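Long-range contacts in MstE (Scytonema sp. PCC 10023, PDB 6SBF), which probably cyclises isoprenoid chains, as a monodomain class II (type II) terpene cyclase, to build the polycyclic scaffolds of merosterols: residues 174-179 with 208-213; 106-111 with 147-152; 32-37 with 348-353; 46-51 with 59-64; 270-275 with 357-362. The protein carries 1 engineered substitution. All blocks are in the same frame, centred on the assembly; numbering follows the deposited sequence.

In the fold
All five contacts are largely buried, and none is a surface patch. Interactions 1 and 2 adjoin, their centres about 12 Å apart: both pack an irregular loop against the first turn of a helix, and T149 of interaction 2 bonds to H176 and W211 of interaction 1. Polar and aromatic chemistry dominates there. Interactions 3 and 4 also adjoin, again about 12 Å between centres, with D47 of interaction 4 binding backbone N-H groups of interaction 3; across their own segments both are apolar and aromatic, without hydrogen bonds. Interaction 5 shares helix 350-363 with interaction 3, but here a buried arginine adds charge. Its centre lies about 26 Å from that of interaction 2.

Interaction 1: residues 174-179 with 208-213; sequences GAHTCV and EGYWWS
C178 SG is an acceptor between two backbone N-H groups of the 208-213 loop. Y210 N points at it from 3.3 Å with a nearly straight N-H...S angle of 162°, while W211 N adds a weak, longer bond of 3.7 Å. The sulfur reaches them because chi1 holds it between the backbone N and carbonyl carbon of C178. Its CB meets the edge of W212, 4.0 Å from CD1. The H176 ring lies on Y210 as an offset stack, with centroids 4.0 Å apart and planes at 26°, and H176 CD2 comes to 3.3 Å from Y210 CG. W211 turns its edge toward the face of H176 at 74°. The polar atoms of these rings are satisfied from outside the two segments: H176 ND1 and W211 NE1 both hydrogen-bond to T149 OG1, which ties the two rings to one hydroxyl, whereas H176 NE2 meets the carbonyl of G171 and Y210 OH that of D318. T177 OG1 bonds to Y196 OH, and the G209 carbonyl is reached by N322 ND2. H176, the N-cap residue, Y210 and W211 form an aromatic cluster beside a sulfur acceptor at the start of helix 177-183 in this alpha6-alpha6 barrel terpene cyclase.

Interaction 2: residues 106-111 with 147-152; sequences CGDADT and IATFAE
D108 OD1 is gripped by two backbone N-H groups of its own helix: T111 N, 2.8 Å away and almost straight at 171°, meets it 37° above the carboxylate plane, and D110 N adds a weak bond. OD2, on its syn side, takes the T111 hydroxyl at 2.7 Å. The cap holds the carboxylate, while CB, which points at the other segment, lies 3.6 Å from F150 CE1 and 3.8 Å from T149 CG2. The bond between segments runs from A109 N to T149 O over 2.9 Å. A water donates to G107 O and accepts from A151 N, adding a second bridge. C106 SG approaches the F150 ring obliquely, 3.9 Å from CD1. The touching parts, 106-109 and 147-150, run in opposite directions (172°). D108-A109-D110-T111 resembles the DxDD motif of class II cyclases, with Thr in the last place; by analogy D110 would be the probable proton donor. The contact packs the 147-152 loop against the start of what is probably that motif.

Interaction 3: residues 32-37 with 348-353; sequences VAFLLE and NSIFTT
F34 turns the rim of its ring toward the start of the opposing helix: CZ comes in edge-on, near the ring plane, to N348 O at 3.7 Å. Its CB points at segment 348-353, with CG anti to the backbone N (chi1 169°), and CD2 lies 4.0 Å from T353 CG2, the two side chains crossing at a slant. L35 slides past both I350 and T353 in the opposite direction, bringing CD2 to 3.9 Å from I350 CG2 and 3.7 Å from I350 O, while CG rests 4.1 Å from T353 CG2. The methyl of T353 thus fills the angle between the F34 ring and the L35 branch. Helix 18-37 opens the modelled chain and helix 350-363 nearly ends it, so this apolar contact brings the first and last modelled helices together, consistent with closure of the alpha6-alpha6 barrel. With its methyl facing F34 and L35, T353 has its hydroxyl bonded to S349 O at 2.7 Å from OG1, tilted 21° from the carbonyl plane, and W305 N bonds to OG1 as well. S349 O also takes T353 N, so two donors share this carbonyl. L69 of helix 59-69 packs on L35 and V65 on I350.

Interaction 4: residues 46-51 with 59-64; sequences QDFNFP and EWVTAY
F48 lays the CD2-CE2 side of its ring beside the outer rim of the W60 indole, with CD2 3.5 Å from W60 CZ3 and CE2 3.6 Å from W60 CH2. The planes are close to parallel, 23° apart, yet displaced so that only the rims meet, the centroids being 5.0 Å apart. The side chains themselves cross at about a right angle. In W60, chi1 165° sets CG anti to the backbone N, and the far end of the indole (CZ3, CH2) reaches F48. V61 makes the other contacts: its CG2 lies 3.6 Å from D47 O and, near the F48 ring plane, 4.1 Å from F48 CD2, while CG1 sits 3.9 Å from D47 CB. No hydrogen bond spans the segments. The polar work is done beside them, where D47 OD1 accepts from F48 N at 3.1 Å on its anti side. The same carboxylate binds N348 N and, through OD2, I350 N and F351 N. D47 therefore ties the strand to the start of helix 350-363. Strand 47-50 runs nearly antiparallel to helix 59-64, at 163° and 8.9 Å between axes. L311 of strand 311-313 touches both F48 and W60, and W60 also leans on helix 109-121 through D110 and T111.

Interaction 5: residues 270-275 with 357-362; sequences WCLRLL and VNSLVK
R273 is bent at chi3 (57°), so NE turns aside and the guanidinium folds round to N358, whose CG, anti to the backbone N, extends toward R273. R273 NH1 and N358 OD1 are 2.8 Å apart, but the N-H...O angle of 128° makes the bond weak. Farther down, R273 CG rests 4.0 Å from S359 CB, and L272 CD2 meets S359 OG at 3.7 Å and L360 CD2 at 4.3 Å. The helices run nearly parallel, 26° apart, with axes 8.8 Å from each other. K362 bends over one face of the guanidinium, its CD 4.0 Å above the plane; W270 CZ3 covers the opposite face, 3.4 Å from the plane. N358 ND2 is held by M68 O and S359 OG by V356 O. R273 NH2 forms a salt bridge with E224, so R273 has polar partners on helices 350-363 and 215-229, the first through a weak bond. The E224 carboxylate probably offsets the repulsion expected between R273 NE and K362 NZ, 5.0 Å apart.

Interaction 1: residues 174-179 with 208-213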
# COMPACT_ATOMS: atom_id res chain seq x y z
N GLY A 174 8.09 -6.54 15.61
CA GLY A 174 9.36 -6.72 14.90
C GLY A 174 9.42 -5.88 13.65
O GLY A 174 8.41 -5.38 13.16
N ALA A 175 10.60 -5.86 13.05
CA ALA A 175 10.78 -5.22 11.74
C ALA A 175 9.87 -5.89 10.72
O ALA A 175 9.85 -7.14 10.65
CB ALA A 175 12.21 -5.25 11.32
N HIS A 176 9.22 -5.10 9.90
CA HIS A 176 8.26 -5.56 8.87
C HIS A 176 8.73 -5.08 7.50
O HIS A 176 8.97 -3.88 7.33
CB HIS A 176 6.87 -5.03 9.17
CG HIS A 176 6.34 -5.59 10.43
ND1 HIS A 176 5.56 -4.88 11.33
CD2 HIS A 176 6.47 -6.84 10.95
CE1 HIS A 176 5.23 -5.69 12.34
NE2 HIS A 176 5.77 -6.92 12.13
N THR A 177 8.84 -5.96 6.52
CA THR A 177 9.39 -5.54 5.23
C THR A 177 8.43 -4.65 4.46
O THR A 177 8.87 -3.71 3.78
CB THR A 177 9.81 -6.80 4.48
OG1 THR A 177 10.71 -7.58 5.31
CG2 THR A 177 10.53 -6.48 3.20
N CYS A 178 7.14 -4.91 4.56
CA CYS A 178 6.09 -4.12 3.90
C CYS A 178 6.14 -2.66 4.42
O CYS A 178 6.13 -1.71 3.64
CB CYS A 178 4.72 -4.75 4.12
SG CYS A 178 4.35 -5.21 5.84
N VAL A 179 6.21 -2.49 5.73
CA VAL A 179 6.25 -1.17 6.36
C VAL A 179 7.58 -0.52 6.06
O VAL A 179 7.63 0.69 5.73
CB VAL A 179 5.99 -1.26 7.86
CG1 VAL A 179 6.02 0.13 8.50
CG2 VAL A 179 4.67 -1.95 8.10
N GLU A 208 8.70 -10.33 0.51
CA GLU A 208 7.49 -10.77 1.20
C GLU A 208 7.18 -9.79 2.32
O GLU A 208 8.08 -9.39 3.06
CB GLU A 208 7.69 -12.18 1.77
CG GLU A 208 8.06 -13.24 0.74
CD GLU A 208 8.33 -14.61 1.35
OE1 GLU A 208 8.52 -14.68 2.56
OE2 GLU A 208 8.47 -15.55 0.59
N GLY A 209 5.91 -9.46 2.45
CA GLY A 209 5.43 -8.55 3.49
C GLY A 209 4.95 -9.28 4.74
O GLY A 209 4.88 -10.51 4.80
N TYR A 210 4.60 -8.51 5.74
CA TYR A 210 4.08 -9.01 7.01
C TYR A 210 2.56 -8.99 6.99
O TYR A 210 1.91 -10.08 7.11
CB TYR A 210 4.66 -8.20 8.18
CG TYR A 210 4.29 -8.80 9.51
CD1 TYR A 210 5.03 -9.85 10.03
CD2 TYR A 210 3.19 -8.36 10.23
CE1 TYR A 210 4.68 -10.42 11.24
CE2 TYR A 210 2.83 -8.94 11.44
CZ TYR A 210 3.57 -9.98 11.93
OH TYR A 210 3.20 -10.57 13.10
N TRP A 211 1.97 -7.82 6.77
CA TRP A 211 0.49 -7.65 6.90
C TRP A 211 -0.28 -8.00 5.64
O TRP A 211 -1.50 -7.99 5.66
CB TRP A 211 0.20 -6.21 7.29
CG TRP A 211 0.77 -5.76 8.59
CD1 TRP A 211 1.84 -4.93 8.76
CD2 TRP A 211 0.31 -6.11 9.90
NE1 TRP A 211 2.09 -4.74 10.09
CE2 TRP A 211 1.16 -5.47 10.82
CE3 TRP A 211 -0.69 -6.94 10.42
CZ2 TRP A 211 1.02 -5.59 12.19
CZ3 TRP A 211 -0.83 -7.06 11.78
CH2 TRP A 211 0.01 -6.41 12.67
N TRP A 212 0.36 -8.20 4.52
CA TRP A 212 -0.31 -8.38 3.24
C TRP A 212 -0.08 -9.76 2.68
O TRP A 212 1.05 -10.27 2.71
CB TRP A 212 0.22 -7.36 2.22
CG TRP A 212 -0.02 -5.94 2.65
CD1 TRP A 212 0.85 -5.19 3.36
CD2 TRP A 212 -1.27 -5.22 2.64
NE1 TRP A 212 0.30 -4.02 3.72
CE2 TRP A 212 -1.01 -4.01 3.28
CE3 TRP A 212 -2.53 -5.48 2.13
CZ2 TRP A 212 -2.00 -3.04 3.41
CZ3 TRP A 212 -3.53 -4.56 2.32
CH2 TRP A 212 -3.24 -3.32 2.89
N SER A 213 -1.12 -10.29 2.07
CA SER A 213 -1.04 -11.58 1.37
C SER A 213 -0.24 -11.43 0.08
O SER A 213 0.44 -12.37 -0.35
CB SER A 213 -2.49 -12.02 1.03
OG SER A 213 -3.31 -12.29 2.14

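Interaction 2: residues 106-111 with 147-152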
# COMPACT_ATOMS: atom_id res chain seq x y z
N CYS A 106 -3.71 3.02 18.71
CA CYS A 106 -2.42 3.65 18.96
C CYS A 106 -1.77 4.00 17.62
O CYS A 106 -2.19 3.56 16.56
CB CYS A 106 -1.51 2.75 19.78
SG CYS A 106 -1.18 1.15 18.99
N GLY A 107 -0.76 4.84 17.71
CA GLY A 107 0.01 5.16 16.51
C GLY A 107 0.72 3.97 15.96
O GLY A 107 1.00 2.99 16.69
N ASP A 108 1.02 4.01 14.67
CA ASP A 108 1.85 2.97 14.05
C ASP A 108 2.68 3.59 12.93
O ASP A 108 2.34 4.64 12.34
CB ASP A 108 0.99 1.79 13.55
CG ASP A 108 0.30 2.10 12.25
OD1 ASP A 108 0.89 1.91 11.16
OD2 ASP A 108 -0.90 2.54 12.30
N ALA A 109 3.78 2.95 12.64
CA ALA A 109 4.77 3.45 11.68
C ALA A 109 4.21 3.45 10.27
O ALA A 109 4.64 4.29 9.48
CB ALA A 109 6.04 2.64 11.73
N ASP A 110 3.38 2.50 9.91
CA ASP A 110 2.92 2.41 8.51
C ASP A 110 2.01 3.59 8.22
O ASP A 110 2.19 4.30 7.22
CB ASP A 110 2.25 1.08 8.23
CG ASP A 110 2.00 0.88 6.74
OD1 ASP A 110 2.93 1.06 5.96
OD2 ASP A 110 0.90 0.53 6.38
N THR A 111 0.99 3.76 9.02
CA THR A 111 0.06 4.86 8.84
C THR A 111 0.86 6.17 8.83
O THR A 111 0.58 7.04 7.98
CB THR A 111 -0.97 4.93 9.98
OG1 THR A 111 -1.68 3.68 10.01
CG2 THR A 111 -1.91 6.08 9.76
N ILE A 147 12.04 -1.27 10.04
CA ILE A 147 11.12 -0.56 10.91
C ILE A 147 9.98 -1.48 11.33
O ILE A 147 9.46 -2.26 10.51
CB ILE A 147 10.67 0.74 10.24
CG1 ILE A 147 10.16 1.72 11.28
CG2 ILE A 147 9.69 0.44 9.21
CD1 ILE A 147 10.28 3.14 10.81
N ALA A 148 9.63 -1.37 12.60
CA ALA A 148 8.51 -2.12 13.21
C ALA A 148 7.21 -1.30 13.12
O ALA A 148 7.24 -0.09 13.30
CB ALA A 148 8.79 -2.50 14.63
N THR A 149 6.09 -1.96 12.95
CA THR A 149 4.78 -1.29 12.86
C THR A 149 4.44 -0.66 14.21
O THR A 149 4.03 0.52 14.28
CB THR A 149 3.68 -2.27 12.45
OG1 THR A 149 3.94 -2.76 11.13
CG2 THR A 149 2.32 -1.61 12.42
N PHE A 150 4.50 -1.44 15.28
CA PHE A 150 4.00 -1.03 16.60
C PHE A 150 5.10 -1.11 17.64
O PHE A 150 5.97 -1.98 17.60
CB PHE A 150 2.94 -2.01 17.08
CG PHE A 150 1.64 -1.95 16.33
CD1 PHE A 150 0.85 -0.82 16.35
CD2 PHE A 150 1.21 -3.04 15.60
CE1 PHE A 150 -0.35 -0.79 15.68
CE2 PHE A 150 0.02 -3.00 14.90
CZ PHE A 150 -0.78 -1.88 14.97
N ALA A 151 5.02 -0.24 18.63
CA ALA A 151 5.71 -0.36 19.92
C ALA A 151 4.85 -1.26 20.82
O ALA A 151 3.61 -1.07 20.90
CB ALA A 151 5.87 0.99 20.54
N GLU A 152 5.52 -2.18 21.49
CA GLU A 152 4.84 -3.25 22.23
C GLU A 152 3.83 -2.69 23.24
O GLU A 152 2.70 -3.23 23.32
CB GLU A 152 5.89 -4.12 22.91
CG GLU A 152 5.28 -5.32 23.61
CD GLU A 152 6.23 -6.43 24.04
OE1 GLU A 152 5.76 -7.39 24.68
OE2 GLU A 152 7.40 -6.34 23.70
O HOH W 1 3.15 2.04 18.08

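Interaction 3: residues 32-37 with 348-353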
# COMPACT_ATOMS: atom_id res chain seq x y z
N VAL A 32 -11.76 8.37 -10.12
CA VAL A 32 -11.59 9.56 -9.26
C VAL A 32 -12.98 10.03 -8.78
O VAL A 32 -13.11 10.40 -7.59
CB VAL A 32 -10.86 10.65 -10.05
CG1 VAL A 32 -10.96 12.00 -9.36
CG2 VAL A 32 -9.41 10.25 -10.30
N ALA A 33 -13.97 10.05 -9.67
CA ALA A 33 -15.32 10.49 -9.22
C ALA A 33 -15.83 9.54 -8.11
O ALA A 33 -16.40 9.97 -7.08
CB ALA A 33 -16.29 10.53 -10.38
N PHE A 34 -15.67 8.23 -8.31
CA PHE A 34 -16.09 7.25 -7.26
C PHE A 34 -15.40 7.56 -5.95
O PHE A 34 -16.03 7.63 -4.89
CB PHE A 34 -15.75 5.82 -7.72
CG PHE A 34 -15.89 4.78 -6.63
CD1 PHE A 34 -17.12 4.22 -6.34
CD2 PHE A 34 -14.81 4.43 -5.86
CE1 PHE A 34 -17.25 3.31 -5.30
CE2 PHE A 34 -14.93 3.51 -4.82
CZ PHE A 34 -16.17 3.00 -4.53
N LEU A 35 -14.07 7.79 -6.00
CA LEU A 35 -13.33 8.00 -4.77
C LEU A 35 -13.77 9.31 -4.11
O LEU A 35 -13.87 9.33 -2.87
CB LEU A 35 -11.84 7.97 -5.04
CG LEU A 35 -11.25 6.62 -5.38
CD1 LEU A 35 -9.86 6.73 -5.92
CD2 LEU A 35 -11.21 5.72 -4.17
N LEU A 36 -13.94 10.40 -4.85
CA LEU A 36 -14.30 11.67 -4.19
C LEU A 36 -15.70 11.55 -3.57
O LEU A 36 -15.91 12.06 -2.45
CB LEU A 36 -14.21 12.84 -5.15
CG LEU A 36 -12.80 13.14 -5.64
CD1 LEU A 36 -12.85 14.19 -6.73
CD2 LEU A 36 -11.93 13.58 -4.50
N GLU A 37 -16.62 10.89 -4.28
CA GLU A 37 -18.00 10.71 -3.74
C GLU A 37 -18.01 9.81 -2.49
O GLU A 37 -18.91 9.94 -1.66
CB GLU A 37 -18.93 10.17 -4.83
CG GLU A 37 -20.35 9.93 -4.38
CD GLU A 37 -21.08 11.12 -3.80
OE1 GLU A 37 -21.97 10.90 -2.95
OE2 GLU A 37 -20.75 12.25 -4.20
N ASN A 348 -15.29 -1.34 1.24
CA ASN A 348 -15.81 -0.19 0.45
C ASN A 348 -15.18 -0.16 -0.94
O ASN A 348 -15.61 0.66 -1.77
CB ASN A 348 -15.57 1.13 1.18
CG ASN A 348 -16.41 1.28 2.44
OD1 ASN A 348 -17.55 0.80 2.45
ND2 ASN A 348 -15.91 2.00 3.44
N SER A 349 -14.15 -0.96 -1.19
CA SER A 349 -13.41 -0.97 -2.47
C SER A 349 -12.60 0.33 -2.66
O SER A 349 -12.11 0.53 -3.79
CB SER A 349 -14.29 -1.25 -3.67
OG SER A 349 -15.13 -2.39 -3.49
N ILE A 350 -12.47 1.15 -1.63
CA ILE A 350 -11.77 2.44 -1.78
C ILE A 350 -10.26 2.18 -1.86
O ILE A 350 -9.57 2.72 -2.75
CB ILE A 350 -12.16 3.34 -0.61
CG1 ILE A 350 -13.61 3.82 -0.80
CG2 ILE A 350 -11.19 4.52 -0.49
CD1 ILE A 350 -14.17 4.52 0.45
N PHE A 351 -9.75 1.30 -1.00
CA PHE A 351 -8.30 1.01 -0.96
C PHE A 351 -7.90 0.40 -2.30
O PHE A 351 -6.88 0.83 -2.90
CB PHE A 351 -8.00 0.11 0.24
CG PHE A 351 -6.58 0.14 0.73
CD1 PHE A 351 -5.59 -0.68 0.19
CD2 PHE A 351 -6.21 1.05 1.70
CE1 PHE A 351 -4.33 -0.66 0.74
CE2 PHE A 351 -4.95 1.08 2.24
CZ PHE A 351 -4.00 0.19 1.77
N THR A 352 -8.63 -0.59 -2.80
CA THR A 352 -8.31 -1.22 -4.10
C THR A 352 -8.41 -0.19 -5.23
O THR A 352 -7.52 -0.14 -6.06
CB THR A 352 -9.22 -2.45 -4.34
OG1 THR A 352 -9.02 -3.46 -3.35
CG2 THR A 352 -8.92 -3.07 -5.69
N THR A 353 -9.52 0.52 -5.28
CA THR A 353 -9.73 1.45 -6.40
C THR A 353 -8.61 2.52 -6.45
O THR A 353 -8.15 2.83 -7.55
CB THR A 353 -11.13 2.07 -6.27
OG1 THR A 353 -12.10 1.03 -6.44
CG2 THR A 353 -11.38 3.08 -7.37

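Interaction 4: residues 46-51 with 59-64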
# COMPACT_ATOMS: atom_id res chain seq x y z
N GLN A 46 -12.70 5.98 4.27
CA GLN A 46 -12.78 4.91 5.26
C GLN A 46 -12.74 3.56 4.55
O GLN A 46 -13.36 3.38 3.52
CB GLN A 46 -14.12 4.95 5.99
CG GLN A 46 -14.29 6.13 6.90
CD GLN A 46 -15.64 6.04 7.60
OE1 GLN A 46 -16.65 6.29 6.98
NE2 GLN A 46 -15.64 5.64 8.84
N ASP A 47 -12.05 2.60 5.18
CA ASP A 47 -12.10 1.21 4.65
C ASP A 47 -11.57 0.30 5.73
O ASP A 47 -10.89 0.72 6.63
CB ASP A 47 -11.37 1.04 3.33
CG ASP A 47 -12.16 0.29 2.27
OD1 ASP A 47 -12.99 -0.59 2.69
OD2 ASP A 47 -11.93 0.50 1.06
N PHE A 48 -11.85 -1.01 5.52
CA PHE A 48 -11.53 -2.11 6.43
C PHE A 48 -12.41 -2.04 7.66
O PHE A 48 -12.88 -0.97 8.05
CB PHE A 48 -10.05 -2.21 6.78
CG PHE A 48 -9.14 -2.40 5.58
CD1 PHE A 48 -8.90 -3.67 5.09
CD2 PHE A 48 -8.55 -1.31 4.95
CE1 PHE A 48 -8.10 -3.83 3.96
CE2 PHE A 48 -7.75 -1.51 3.84
CZ PHE A 48 -7.51 -2.77 3.36
N ASN A 49 -12.62 -3.20 8.29
CA ASN A 49 -13.49 -3.23 9.48
C ASN A 49 -13.08 -4.39 10.37
O ASN A 49 -12.96 -5.55 9.86
CB ASN A 49 -14.96 -3.36 9.08
CG ASN A 49 -15.93 -3.11 10.20
OD1 ASN A 49 -15.59 -2.67 11.29
ND2 ASN A 49 -17.16 -3.48 9.94
N PHE A 50 -12.92 -4.08 11.65
CA PHE A 50 -12.78 -5.10 12.71
C PHE A 50 -14.06 -5.01 13.54
O PHE A 50 -14.10 -4.30 14.55
CB PHE A 50 -11.56 -4.82 13.56
CG PHE A 50 -10.26 -4.98 12.84
CD1 PHE A 50 -9.63 -6.19 12.79
CD2 PHE A 50 -9.69 -3.91 12.18
CE1 PHE A 50 -8.42 -6.33 12.11
CE2 PHE A 50 -8.46 -4.02 11.54
CZ PHE A 50 -7.86 -5.24 11.50
N PRO A 51 -15.14 -5.68 13.13
CA PRO A 51 -16.42 -5.53 13.80
C PRO A 51 -16.38 -5.88 15.28
O PRO A 51 -15.77 -6.88 15.64
CB PRO A 51 -17.38 -6.39 13.02
CG PRO A 51 -16.63 -7.06 11.96
CD PRO A 51 -15.21 -6.58 11.99
N GLU A 59 -7.69 7.23 9.34
CA GLU A 59 -6.41 7.98 9.18
C GLU A 59 -5.55 7.25 8.17
O GLU A 59 -5.00 7.86 7.26
CB GLU A 59 -5.67 8.11 10.50
CG GLU A 59 -6.39 8.91 11.55
CD GLU A 59 -5.78 8.91 12.93
OE1 GLU A 59 -4.54 8.80 13.06
OE2 GLU A 59 -6.57 9.03 13.93
N TRP A 60 -5.34 5.93 8.36
CA TRP A 60 -4.48 5.15 7.47
C TRP A 60 -5.03 5.15 6.04
O TRP A 60 -4.31 5.39 5.06
CB TRP A 60 -4.36 3.75 8.04
CG TRP A 60 -3.80 2.76 7.06
CD1 TRP A 60 -2.69 2.86 6.30
CD2 TRP A 60 -4.35 1.48 6.76
NE1 TRP A 60 -2.49 1.72 5.57
CE2 TRP A 60 -3.51 0.87 5.82
CE3 TRP A 60 -5.48 0.82 7.23
CZ2 TRP A 60 -3.73 -0.44 5.37
CZ3 TRP A 60 -5.67 -0.47 6.78
CH2 TRP A 60 -4.84 -1.08 5.84
N VAL A 61 -6.30 4.84 5.87
CA VAL A 61 -6.93 4.71 4.56
C VAL A 61 -6.85 6.06 3.85
O VAL A 61 -6.52 6.11 2.64
CB VAL A 61 -8.37 4.22 4.67
CG1 VAL A 61 -9.06 4.24 3.34
CG2 VAL A 61 -8.38 2.82 5.23
N THR A 62 -7.07 7.15 4.56
CA THR A 62 -7.03 8.52 3.95
C THR A 62 -5.60 8.88 3.55
O THR A 62 -5.42 9.45 2.47
CB THR A 62 -7.69 9.48 4.93
OG1 THR A 62 -9.09 9.21 4.97
CG2 THR A 62 -7.50 10.93 4.54
N ALA A 63 -4.64 8.58 4.39
CA ALA A 63 -3.21 8.86 4.06
C ALA A 63 -2.85 8.09 2.79
O ALA A 63 -2.15 8.61 1.88
CB ALA A 63 -2.32 8.52 5.24
N TYR A 64 -3.23 6.79 2.73
CA TYR A 64 -2.91 5.93 1.59
C TYR A 64 -3.59 6.45 0.32
O TYR A 64 -2.96 6.59 -0.73
CB TYR A 64 -3.27 4.49 1.92
CG TYR A 64 -3.02 3.51 0.80
CD1 TYR A 64 -3.96 3.20 -0.15
CD2 TYR A 64 -1.79 2.88 0.73
CE1 TYR A 64 -3.76 2.22 -1.12
CE2 TYR A 64 -1.58 1.91 -0.25
CZ TYR A 64 -2.55 1.56 -1.16
OH TYR A 64 -2.34 0.59 -2.12

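Interaction 5: residues 270-275 with 357-362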
# COMPACT_ATOMS: atom_id res chain seq x y z
N TRP A 270 -0.34 -3.46 -8.28
CA TRP A 270 1.01 -3.33 -7.73
C TRP A 270 2.04 -3.92 -8.71
O TRP A 270 3.15 -3.37 -8.80
CB TRP A 270 1.10 -3.93 -6.31
CG TRP A 270 0.58 -2.97 -5.28
CD1 TRP A 270 -0.57 -3.01 -4.53
CD2 TRP A 270 1.24 -1.74 -4.90
NE1 TRP A 270 -0.66 -1.92 -3.72
CE2 TRP A 270 0.41 -1.10 -3.95
CE3 TRP A 270 2.40 -1.10 -5.30
CZ2 TRP A 270 0.77 0.12 -3.37
CZ3 TRP A 270 2.77 0.07 -4.70
CH2 TRP A 270 1.96 0.68 -3.78
N CYS A 271 1.71 -5.03 -9.37
CA CYS A 271 2.66 -5.58 -10.35
C CYS A 271 2.88 -4.58 -11.48
O CYS A 271 4.02 -4.47 -11.98
CB CYS A 271 2.15 -6.92 -10.83
SG CYS A 271 3.35 -7.89 -11.72
N LEU A 272 1.85 -3.90 -11.91
CA LEU A 272 1.97 -2.88 -12.99
C LEU A 272 2.94 -1.79 -12.52
O LEU A 272 3.84 -1.40 -13.32
CB LEU A 272 0.59 -2.39 -13.36
CG LEU A 272 0.53 -1.26 -14.38
CD1 LEU A 272 1.28 -1.64 -15.64
CD2 LEU A 272 -0.91 -0.88 -14.67
N ARG A 273 2.84 -1.33 -11.28
CA ARG A 273 3.78 -0.32 -10.78
C ARG A 273 5.22 -0.90 -10.81
O ARG A 273 6.14 -0.18 -11.22
CB ARG A 273 3.44 0.09 -9.37
CG ARG A 273 2.33 1.08 -9.35
CD ARG A 273 2.07 1.66 -7.97
NE ARG A 273 3.16 2.34 -7.24
CZ ARG A 273 2.97 3.23 -6.25
NH1 ARG A 273 1.77 3.71 -6.00
NH2 ARG A 273 3.98 3.63 -5.50
N LEU A 274 5.40 -2.12 -10.38
CA LEU A 274 6.74 -2.76 -10.40
C LEU A 274 7.30 -2.75 -11.83
O LEU A 274 8.50 -2.43 -12.04
CB LEU A 274 6.62 -4.16 -9.85
CG LEU A 274 7.87 -5.05 -9.97
CD1 LEU A 274 9.08 -4.51 -9.30
CD2 LEU A 274 7.51 -6.43 -9.39
N LEU A 275 6.48 -3.06 -12.80
CA LEU A 275 6.92 -3.21 -14.21
C LEU A 275 7.28 -1.84 -14.84
O LEU A 275 7.93 -1.82 -15.86
CB LEU A 275 5.88 -3.94 -15.05
CG LEU A 275 5.65 -5.41 -14.68
CD1 LEU A 275 4.46 -5.93 -15.46
CD2 LEU A 275 6.88 -6.25 -14.91
N VAL A 357 -6.20 3.02 -9.72
CA VAL A 357 -6.17 4.28 -10.51
C VAL A 357 -4.74 4.83 -10.48
O VAL A 357 -4.24 5.31 -11.52
CB VAL A 357 -7.28 5.24 -10.07
CG1 VAL A 357 -6.92 5.80 -8.78
CG2 VAL A 357 -7.50 6.25 -11.16
N ASN A 358 -4.03 4.74 -9.37
CA ASN A 358 -2.63 5.20 -9.32
C ASN A 358 -1.77 4.47 -10.36
O ASN A 358 -0.97 5.07 -11.10
CB ASN A 358 -2.11 5.08 -7.92
CG ASN A 358 -0.63 5.30 -7.83
OD1 ASN A 358 0.13 4.40 -8.13
ND2 ASN A 358 -0.23 6.47 -7.36
N SER A 359 -1.92 3.14 -10.41
CA SER A 359 -1.07 2.34 -11.33
C SER A 359 -1.37 2.76 -12.77
O SER A 359 -0.46 2.77 -13.59
CB SER A 359 -1.25 0.85 -11.08
OG SER A 359 -2.52 0.33 -11.54
N LEU A 360 -2.64 3.03 -13.10
CA LEU A 360 -3.03 3.36 -14.49
C LEU A 360 -2.49 4.77 -14.87
O LEU A 360 -2.03 4.95 -15.98
CB LEU A 360 -4.54 3.31 -14.64
CG LEU A 360 -5.19 1.93 -14.53
CD1 LEU A 360 -6.70 2.06 -14.64
CD2 LEU A 360 -4.64 1.00 -15.59
N VAL A 361 -2.57 5.70 -13.93
CA VAL A 361 -1.99 7.04 -14.16
C VAL A 361 -0.48 6.92 -14.43
O VAL A 361 0.04 7.53 -15.39
CB VAL A 361 -2.31 7.98 -12.99
CG1 VAL A 361 -1.59 9.31 -13.16
CG2 VAL A 361 -3.78 8.26 -12.86
N LYS A 362 0.22 6.15 -13.62
CA LYS A 362 1.68 6.03 -13.77
C LYS A 362 2.01 5.28 -15.05
O LYS A 362 3.04 5.59 -15.65
CB LYS A 362 2.25 5.39 -12.52
CG LYS A 362 2.14 6.18 -11.22
CD LYS A 362 2.66 5.52 -9.96
CE LYS A 362 4.04 4.97 -10.08
NZ LYS A 362 4.99 6.11 -10.04